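Local coordinates for fibronectin-binding protein (Streptococcus pyogenes, PDB 5A0L) that probably binds host targets covalently through an internal thioester in its N-terminal domain, as a surface adhesin that also binds fibronectin, at residues Y55-T60 against N66-I71; N101-G106 against S186-N191; I124-N129 against K169-P174. All coordinates share one frame; numbering follows the deposited sequence. Where two conformers were deposited one is given.

Contact 1: Y55-T60 against N66-I71; sequences YFPRPT and NFYKKI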
# COMPACT_ATOMS: atom_id res chain seq x y z
N TYR A 55 5.29 -12.75 2.27
CA TYR A 55 4.12 -12.93 3.14
C TYR A 55 3.63 -11.61 3.75
O TYR A 55 4.41 -10.79 4.22
CB TYR A 55 4.45 -13.88 4.31
CG TYR A 55 4.92 -15.26 3.98
CD1 TYR A 55 4.32 -16.01 3.01
CD2 TYR A 55 5.96 -15.83 4.71
CE1 TYR A 55 4.75 -17.33 2.75
CE2 TYR A 55 6.39 -17.12 4.47
CZ TYR A 55 5.80 -17.86 3.47
OH TYR A 55 6.24 -19.16 3.24
N PHE A 56 2.29 -11.46 3.80
CA PHE A 56 1.71 -10.34 4.51
C PHE A 56 1.99 -10.45 5.99
O PHE A 56 2.09 -11.58 6.54
CB PHE A 56 0.18 -10.28 4.29
CG PHE A 56 -0.24 -9.50 3.03
CD1 PHE A 56 0.05 -9.94 1.76
CD2 PHE A 56 -0.85 -8.29 3.15
CE1 PHE A 56 -0.33 -9.20 0.64
CE2 PHE A 56 -1.24 -7.56 2.04
CZ PHE A 56 -1.01 -8.05 0.81
N PRO A 57 2.11 -9.33 6.68
CA PRO A 57 2.16 -9.38 8.14
C PRO A 57 1.01 -10.21 8.72
O PRO A 57 -0.11 -10.22 8.21
CB PRO A 57 1.99 -7.91 8.56
CG PRO A 57 2.55 -7.17 7.39
CD PRO A 57 2.09 -7.95 6.18
N ARG A 58 1.32 -10.92 9.81
CA ARG A 58 0.33 -11.69 10.56
C ARG A 58 -0.75 -10.79 11.16
O ARG A 58 -0.52 -9.61 11.45
CB ARG A 58 1.03 -12.50 11.66
CG ARG A 58 2.05 -13.52 11.14
CD ARG A 58 1.47 -14.40 10.04
NE ARG A 58 0.30 -15.15 10.49
CZ ARG A 58 -0.76 -15.42 9.74
NH1 ARG A 58 -0.85 -14.98 8.49
NH2 ARG A 58 -1.77 -16.10 10.26
N PRO A 59 -1.93 -11.36 11.45
CA PRO A 59 -2.96 -10.63 12.18
C PRO A 59 -2.45 -10.10 13.50
O PRO A 59 -1.62 -10.75 14.17
CB PRO A 59 -4.07 -11.66 12.38
CG PRO A 59 -3.91 -12.62 11.24
CD PRO A 59 -2.40 -12.70 11.06
N THR A 60 -2.97 -8.98 13.94
CA THR A 60 -2.63 -8.43 15.23
C THR A 60 -2.80 -9.46 16.34
O THR A 60 -3.77 -10.23 16.36
CB THR A 60 -3.48 -7.20 15.56
OG1 THR A 60 -3.81 -6.52 14.35
CG2 THR A 60 -2.73 -6.29 16.51
N ASN A 66 5.62 -9.50 13.57
CA ASN A 66 6.46 -8.92 12.56
C ASN A 66 6.97 -7.55 13.01
O ASN A 66 6.17 -6.65 13.29
CB ASN A 66 5.68 -8.81 11.26
CG ASN A 66 5.18 -10.11 10.76
OD1 ASN A 66 4.00 -10.46 10.86
ND2 ASN A 66 6.09 -10.90 10.23
N PHE A 67 8.30 -7.40 13.02
CA PHE A 67 8.94 -6.17 13.37
C PHE A 67 9.71 -5.57 12.18
O PHE A 67 10.12 -6.31 11.29
CB PHE A 67 9.84 -6.35 14.60
CG PHE A 67 9.05 -6.67 15.84
CD1 PHE A 67 8.31 -5.68 16.50
CD2 PHE A 67 8.95 -7.97 16.30
CE1 PHE A 67 7.53 -6.00 17.63
CE2 PHE A 67 8.19 -8.28 17.43
CZ PHE A 67 7.49 -7.29 18.08
N TYR A 68 9.90 -4.26 12.24
CA TYR A 68 10.34 -3.48 11.11
C TYR A 68 11.23 -2.33 11.53
O TYR A 68 11.06 -1.72 12.59
CB TYR A 68 9.08 -2.91 10.42
CG TYR A 68 8.27 -3.90 9.69
CD1 TYR A 68 8.53 -4.16 8.34
CD2 TYR A 68 7.21 -4.60 10.31
CE1 TYR A 68 7.86 -5.09 7.64
CE2 TYR A 68 6.52 -5.57 9.59
CZ TYR A 68 6.86 -5.82 8.23
OH TYR A 68 6.14 -6.73 7.48
N LYS A 69 12.15 -1.99 10.60
CA LYS A 69 12.96 -0.78 10.68
C LYS A 69 12.38 0.28 9.73
O LYS A 69 12.13 -0.04 8.57
CB LYS A 69 14.41 -1.12 10.28
CG LYS A 69 15.33 0.07 10.15
CD LYS A 69 16.72 -0.38 9.68
CE LYS A 69 17.62 -0.76 10.78
NZ LYS A 69 18.96 -0.72 10.13
N LYS A 70 12.23 1.51 10.24
CA LYS A 70 11.64 2.59 9.42
C LYS A 70 12.74 3.35 8.68
O LYS A 70 13.70 3.81 9.31
CB LYS A 70 10.85 3.51 10.32
CG LYS A 70 10.09 4.60 9.56
CD LYS A 70 9.20 5.43 10.44
CE LYS A 70 9.92 6.40 11.32
NZ LYS A 70 10.36 7.60 10.57
N ILE A 71 12.53 3.52 7.37
CA ILE A 71 13.48 4.17 6.43
C ILE A 71 12.71 5.26 5.69
O ILE A 71 11.53 5.10 5.39
CB ILE A 71 14.03 3.11 5.41
CG1 ILE A 71 14.78 2.02 6.23
CG2 ILE A 71 14.98 3.66 4.34
CD1 ILE A 71 15.20 0.83 5.44

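Contact 2: N101-G106 against S186-N191; sequences NVIYNG and SGYRLN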
# COMPACT_ATOMS: atom_id res chain seq x y z
N ASN A 101 2.53 9.81 -5.97
CA ASN A 101 1.26 10.23 -6.50
C ASN A 101 0.20 9.15 -6.38
O ASN A 101 -0.98 9.47 -6.17
CB ASN A 101 1.40 10.79 -7.91
CG ASN A 101 1.87 12.23 -7.92
OD1 ASN A 101 1.04 13.16 -7.89
ND2 ASN A 101 3.18 12.44 -7.94
N VAL A 102 0.57 7.87 -6.51
CA VAL A 102 -0.38 6.81 -6.24
C VAL A 102 -0.93 6.88 -4.81
O VAL A 102 -2.14 6.85 -4.58
CB VAL A 102 0.23 5.41 -6.50
CG1 VAL A 102 -0.63 4.31 -5.91
CG2 VAL A 102 0.44 5.21 -7.99
N ILE A 103 -0.03 7.00 -3.84
CA ILE A 103 -0.45 6.99 -2.44
C ILE A 103 -1.31 8.24 -2.15
O ILE A 103 -2.33 8.13 -1.46
CB ILE A 103 0.75 6.87 -1.49
CG1 ILE A 103 1.43 5.50 -1.62
CG2 ILE A 103 0.38 7.17 -0.08
CD1 ILE A 103 0.61 4.36 -1.12
N TYR A 104 -0.89 9.41 -2.63
CA TYR A 104 -1.61 10.63 -2.33
C TYR A 104 -3.05 10.58 -2.88
O TYR A 104 -3.96 11.19 -2.30
CB TYR A 104 -0.83 11.83 -2.90
CG TYR A 104 -1.35 13.16 -2.42
CD1 TYR A 104 -1.42 13.45 -1.05
CD2 TYR A 104 -1.72 14.17 -3.34
CE1 TYR A 104 -1.93 14.67 -0.61
CE2 TYR A 104 -2.18 15.40 -2.89
CZ TYR A 104 -2.26 15.66 -1.53
OH TYR A 104 -2.78 16.85 -1.04
N ASN A 105 -3.23 9.86 -3.98
CA ASN A 105 -4.52 9.73 -4.62
C ASN A 105 -5.37 8.54 -4.17
O ASN A 105 -6.56 8.47 -4.48
CB ASN A 105 -4.37 9.75 -6.13
CG ASN A 105 -4.15 11.14 -6.61
OD1 ASN A 105 -5.12 11.92 -6.66
ND2 ASN A 105 -2.89 11.55 -6.85
N GLY A 106 -4.73 7.60 -3.47
CA GLY A 106 -5.38 6.38 -3.00
C GLY A 106 -5.83 6.51 -1.55
O GLY A 106 -6.00 7.60 -1.01
N SER A 186 4.30 20.37 -0.76
CA SER A 186 5.71 20.61 -0.58
C SER A 186 6.16 19.76 0.59
O SER A 186 5.52 19.74 1.63
CB SER A 186 5.97 22.08 -0.25
OG SER A 186 7.35 22.33 -0.18
N GLY A 187 7.25 19.04 0.40
CA GLY A 187 7.84 18.22 1.47
C GLY A 187 7.18 16.87 1.70
O GLY A 187 7.54 16.15 2.63
N TYR A 188 6.21 16.52 0.87
CA TYR A 188 5.52 15.23 0.98
C TYR A 188 6.55 14.10 1.04
O TYR A 188 7.42 14.01 0.19
CB TYR A 188 4.59 14.99 -0.21
CG TYR A 188 3.62 13.84 -0.10
CD1 TYR A 188 2.64 13.82 0.88
CD2 TYR A 188 3.64 12.80 -1.01
CE1 TYR A 188 1.74 12.77 0.97
CE2 TYR A 188 2.75 11.74 -0.93
CZ TYR A 188 1.78 11.74 0.06
OH TYR A 188 0.89 10.70 0.08
N ARG A 189 6.36 13.18 1.99
CA ARG A 189 7.32 12.10 2.21
C ARG A 189 6.56 10.87 2.72
O ARG A 189 5.65 11.00 3.54
CB ARG A 189 8.37 12.52 3.25
CG ARG A 189 9.53 11.52 3.39
CD ARG A 189 10.58 11.97 4.41
NE ARG A 189 11.04 13.32 4.15
CZ ARG A 189 11.70 14.07 5.03
NH1 ARG A 189 12.04 13.59 6.22
NH2 ARG A 189 12.01 15.31 4.72
N LEU A 190 7.01 9.70 2.27
CA LEU A 190 6.53 8.43 2.76
C LEU A 190 7.71 7.67 3.37
O LEU A 190 8.85 8.13 3.37
CB LEU A 190 5.83 7.60 1.69
CG LEU A 190 4.67 8.31 1.00
CD1 LEU A 190 4.16 7.43 -0.12
CD2 LEU A 190 3.53 8.66 1.97
N ASN A 191 7.41 6.47 3.88
CA ASN A 191 8.39 5.64 4.57
C ASN A 191 8.29 4.21 4.10
O ASN A 191 7.19 3.71 3.82
CB ASN A 191 8.18 5.73 6.09
CG ASN A 191 8.37 7.13 6.61
OD1 ASN A 191 7.45 7.98 6.54
ND2 ASN A 191 9.58 7.41 7.05

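Contact 3: I124-N129 against K169-P174; sequences ILVTQN and KKLIDP. With ZN (zinc ion), chain D.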
# COMPACT_ATOMS: atom_id res chain seq x y z
N ILE A 124 -8.47 0.23 -0.04
CA ILE A 124 -7.13 -0.33 0.26
C ILE A 124 -6.75 -1.33 -0.84
O ILE A 124 -5.62 -1.30 -1.34
CB ILE A 124 -7.15 -0.98 1.66
CG1 ILE A 124 -7.26 0.08 2.75
CG2 ILE A 124 -5.91 -1.84 1.88
CD1 ILE A 124 -7.60 -0.46 4.12
N LEU A 125 -7.67 -2.19 -1.22
CA LEU A 125 -7.38 -3.20 -2.23
C LEU A 125 -7.00 -2.57 -3.57
O LEU A 125 -6.05 -3.02 -4.24
CB LEU A 125 -8.55 -4.16 -2.35
CG LEU A 125 -8.42 -5.31 -3.32
CD1 LEU A 125 -7.20 -6.18 -3.01
CD2 LEU A 125 -9.73 -6.13 -3.24
N VAL A 126 -7.74 -1.55 -3.98
CA VAL A 126 -7.39 -0.82 -5.21
C VAL A 126 -6.01 -0.20 -5.11
O VAL A 126 -5.17 -0.35 -6.02
CB VAL A 126 -8.45 0.23 -5.54
CG1 VAL A 126 -7.99 1.17 -6.64
CG2 VAL A 126 -9.75 -0.43 -5.94
N THR A 127 -5.75 0.50 -4.03
CA THR A 127 -4.49 1.20 -3.87
C THR A 127 -3.34 0.20 -3.85
O THR A 127 -2.27 0.44 -4.43
CB THR A 127 -4.49 2.06 -2.61
OG1 THR A 127 -5.63 2.94 -2.62
CG2 THR A 127 -3.26 2.90 -2.50
N GLN A 128 -3.56 -0.92 -3.17
CA GLN A 128 -2.55 -1.98 -3.08
C GLN A 128 -2.19 -2.50 -4.47
O GLN A 128 -1.01 -2.76 -4.76
CB GLN A 128 -3.10 -3.11 -2.21
CG GLN A 128 -2.13 -4.29 -2.04
CD GLN A 128 -0.90 -3.91 -1.29
OE1 GLN A 128 -0.89 -3.86 -0.05
NE2 GLN A 128 0.17 -3.57 -2.03
N ASN A 129 -3.18 -2.67 -5.33
CA ASN A 129 -2.90 -3.11 -6.68
C ASN A 129 -2.12 -2.07 -7.48
O ASN A 129 -1.22 -2.44 -8.25
CB ASN A 129 -4.19 -3.50 -7.40
CG ASN A 129 -4.59 -4.92 -7.14
OD1 ASN A 129 -4.12 -5.83 -7.81
ND2 ASN A 129 -5.40 -5.15 -6.12
N LYS A 169 -7.57 2.48 -12.82
CA LYS A 169 -7.08 3.02 -14.08
C LYS A 169 -6.46 4.41 -13.89
O LYS A 169 -5.41 4.71 -14.45
CB LYS A 169 -8.21 3.12 -15.09
CG LYS A 169 -8.73 1.80 -15.58
CD LYS A 169 -9.89 2.03 -16.56
CE LYS A 169 -10.54 0.73 -16.92
NZ LYS A 169 -11.77 0.98 -17.73
N LYS A 170 -7.11 5.26 -13.09
CA LYS A 170 -6.59 6.60 -12.86
C LYS A 170 -5.27 6.56 -12.11
O LYS A 170 -4.35 7.34 -12.37
CB LYS A 170 -7.62 7.47 -12.13
CG LYS A 170 -8.89 7.74 -12.95
CD LYS A 170 -9.96 8.52 -12.18
CE LYS A 170 -11.32 8.52 -12.88
NZ LYS A 170 -12.28 9.14 -11.91
N LEU A 171 -5.16 5.65 -11.14
CA LEU A 171 -3.97 5.55 -10.32
C LEU A 171 -2.74 5.12 -11.09
O LEU A 171 -1.64 5.52 -10.71
CB LEU A 171 -4.18 4.63 -9.11
CG LEU A 171 -5.12 5.12 -8.02
CD1 LEU A 171 -5.38 3.99 -7.02
CD2 LEU A 171 -4.56 6.33 -7.29
N ILE A 172 -2.91 4.27 -12.11
CA ILE A 172 -1.76 3.73 -12.84
C ILE A 172 -1.48 4.48 -14.14
O ILE A 172 -0.56 4.12 -14.89
CB ILE A 172 -1.89 2.21 -13.09
CG1 ILE A 172 -3.08 1.87 -14.02
CG2 ILE A 172 -2.00 1.46 -11.76
CD1 ILE A 172 -3.17 0.40 -14.40
N ASP A 173 -2.21 5.56 -14.42
CA ASP A 173 -1.93 6.35 -15.61
C ASP A 173 -0.59 7.05 -15.44
O ASP A 173 -0.32 7.68 -14.42
CB ASP A 173 -3.04 7.38 -15.77
CG ASP A 173 -2.98 8.09 -17.14
OD1 ASP A 173 -1.98 8.73 -17.45
OD2 ASP A 173 -3.93 8.02 -17.95
N PRO A 174 0.27 6.99 -16.50
CA PRO A 174 1.59 7.61 -16.36
C PRO A 174 1.57 9.13 -16.23
O PRO A 174 2.54 9.71 -15.72
CB PRO A 174 2.32 7.20 -17.64
CG PRO A 174 1.22 6.95 -18.62
CD PRO A 174 0.10 6.34 -17.79
ZN ZN D . -3.61 8.92 -19.69
O HOH W 1 -3.52 11.13 -19.52
O HOH W 2 -5.24 8.44 -20.71

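Contact 1: Y55-T60 against N66-I71
Arg58 and Asn66 are joined by the one hydrogen bond of this contact, which runs from backbone to side chain. The amide N of Arg58 donates to OD1 of Asn66 at 2.9 Å, and the bond is nearly straight (165° at the hydrogen). The donor is tilted 26° from the carbonyl plane of Asn66. Asn66 reaches the loop because its CG lies anti to its own carbonyl carbon (chi1 -58°), carrying the amide toward residues 57 and 58. The bond grips the oxygen of a buried amide.

Around this oxygen the contacts are van der Waals in kind. Pro57 CA lies 3.5 Å from Asn66 OD1, and Arg58 CB and CG come to 3.7 and 3.6 Å from the same oxygen, so the first carbons of the arginine chain run past the amide. Beyond them the arginine was modelled in two conformers, and the placement of its guanidinium is doubtful.

A further van der Waals touch comes two residues on, where Tyr68 also points toward the loop. Tyr68 crosses Pro57 at about a right angle, with its OH 3.6 Å from Pro57 CG. The hydroxyl is itself committed, donating a hydrogen bond to the carbonyl oxygen of Gln201, while Pro57 also rests on Gln201 and Leu203.

Residues 55-60 belong to the loop that leaves strand 45-49 and returns as strand 66-72. Asn66 and Tyr68, two apart and both directed at the loop, show the alternation of a β-strand, here one of the six strands of the closed antiparallel barrel of this thioester domain.

Contact 2: N101-G106 against S186-N191
Ile103 and Tyr104, in the last turn of helix 92-105, face Leu190 and Tyr188 of the irregular segment leading into strand 191-195. The CA atoms of Ile103 and Leu190 are 8.8 Å apart, and no hydrogen bond joins the segments; Tyr188 OH reaches the helix backbone at Tyr104 CA, 3.5 Å away. A T-shaped (edge-to-face) tyrosine pair marks the place where the helical part of the thioester domain meets the chain entering the barrel.

Tyr104 turns its edge to the face of Tyr188, with ring centroids 5.2 Å apart and planes at 66°; CD1 of Tyr104 comes within 3.8 Å of CZ of Tyr188. The Tyr188 ring is brought to the helix by its extended first torsion (chi1 -169°), which sets CG anti to the backbone N. Its hydroxyl lies at the edge of the Tyr104 ring and also meets Ile103, 3.6 Å from CG2. Beside it, Leu190 CD1 packs 3.7 Å from Ile103 CG1; helix 120-135 packs on Val102 and also reaches Ile103 through Ile131.

Within the helix, Asn105 folds its side chain back: ND2 donates to Asn101 O at 2.9 Å, and the backbone N of Asn105 reaches that same oxygen from the opposite face.

Contact 3: I124-N129 against K169-P174
Val126 and Leu171 meet through a single pair of methyl groups, CG1 of the valine 3.9 Å from CD1 of the leucine. The two side chains cross at about a right angle. In Val126 the touching branch is the one anti to the backbone N (chi1 169°). Leu171 has its CG anti to the carbonyl carbon and an extended second torsion (chi2 171°), which carries CD1 out to the facing helix. The same methyl lies over the backbone of Thr127, 4.3 Å from its CA. The Thr127 hydroxyl hydrogen-bonds to Ala123 O one turn earlier in its own helix and to Tyr107 N.

This is helix-on-helix packing in the α-helical part of the domain, between helix 120-135 and the C-terminal end of helix 158-172. Val126 also fits against Met164, Ala167 and Leu168, and Leu171 against Ala130, all one or two turns along.

Asn129 bends back on its helix, ND2 donating to Leu125 O at 2.9 Å from above the carbonyl plane.

Past the helix end, Asp173 lies beyond this interface. Its OD2 binds a zinc ion at 2.0 Å, alongside two waters, while OD1 accepts a hydrogen bond from Asn175 N in an Asx turn.

In the fold
Contacts 1 and 3 lie on opposite sides of the chain's centre, one at the β-barrel and the other among the helices, and both are buried. Contact 2, partly buried, joins the two regions: its helix end packs beside contact 3, Asn105 CB meeting Leu171 CD2, while its irregular segment leads into strand 191-195, neighbour of the strand in contact 1, so that Asn191 lies against Lys70 and Ile71. The chemistry follows the place. A buried side-chain amide holds a loop in contact 1, two aromatic rings and aliphatic groups share contact 2, and contact 3 is aliphatic only, its zinc ion standing outside the interface.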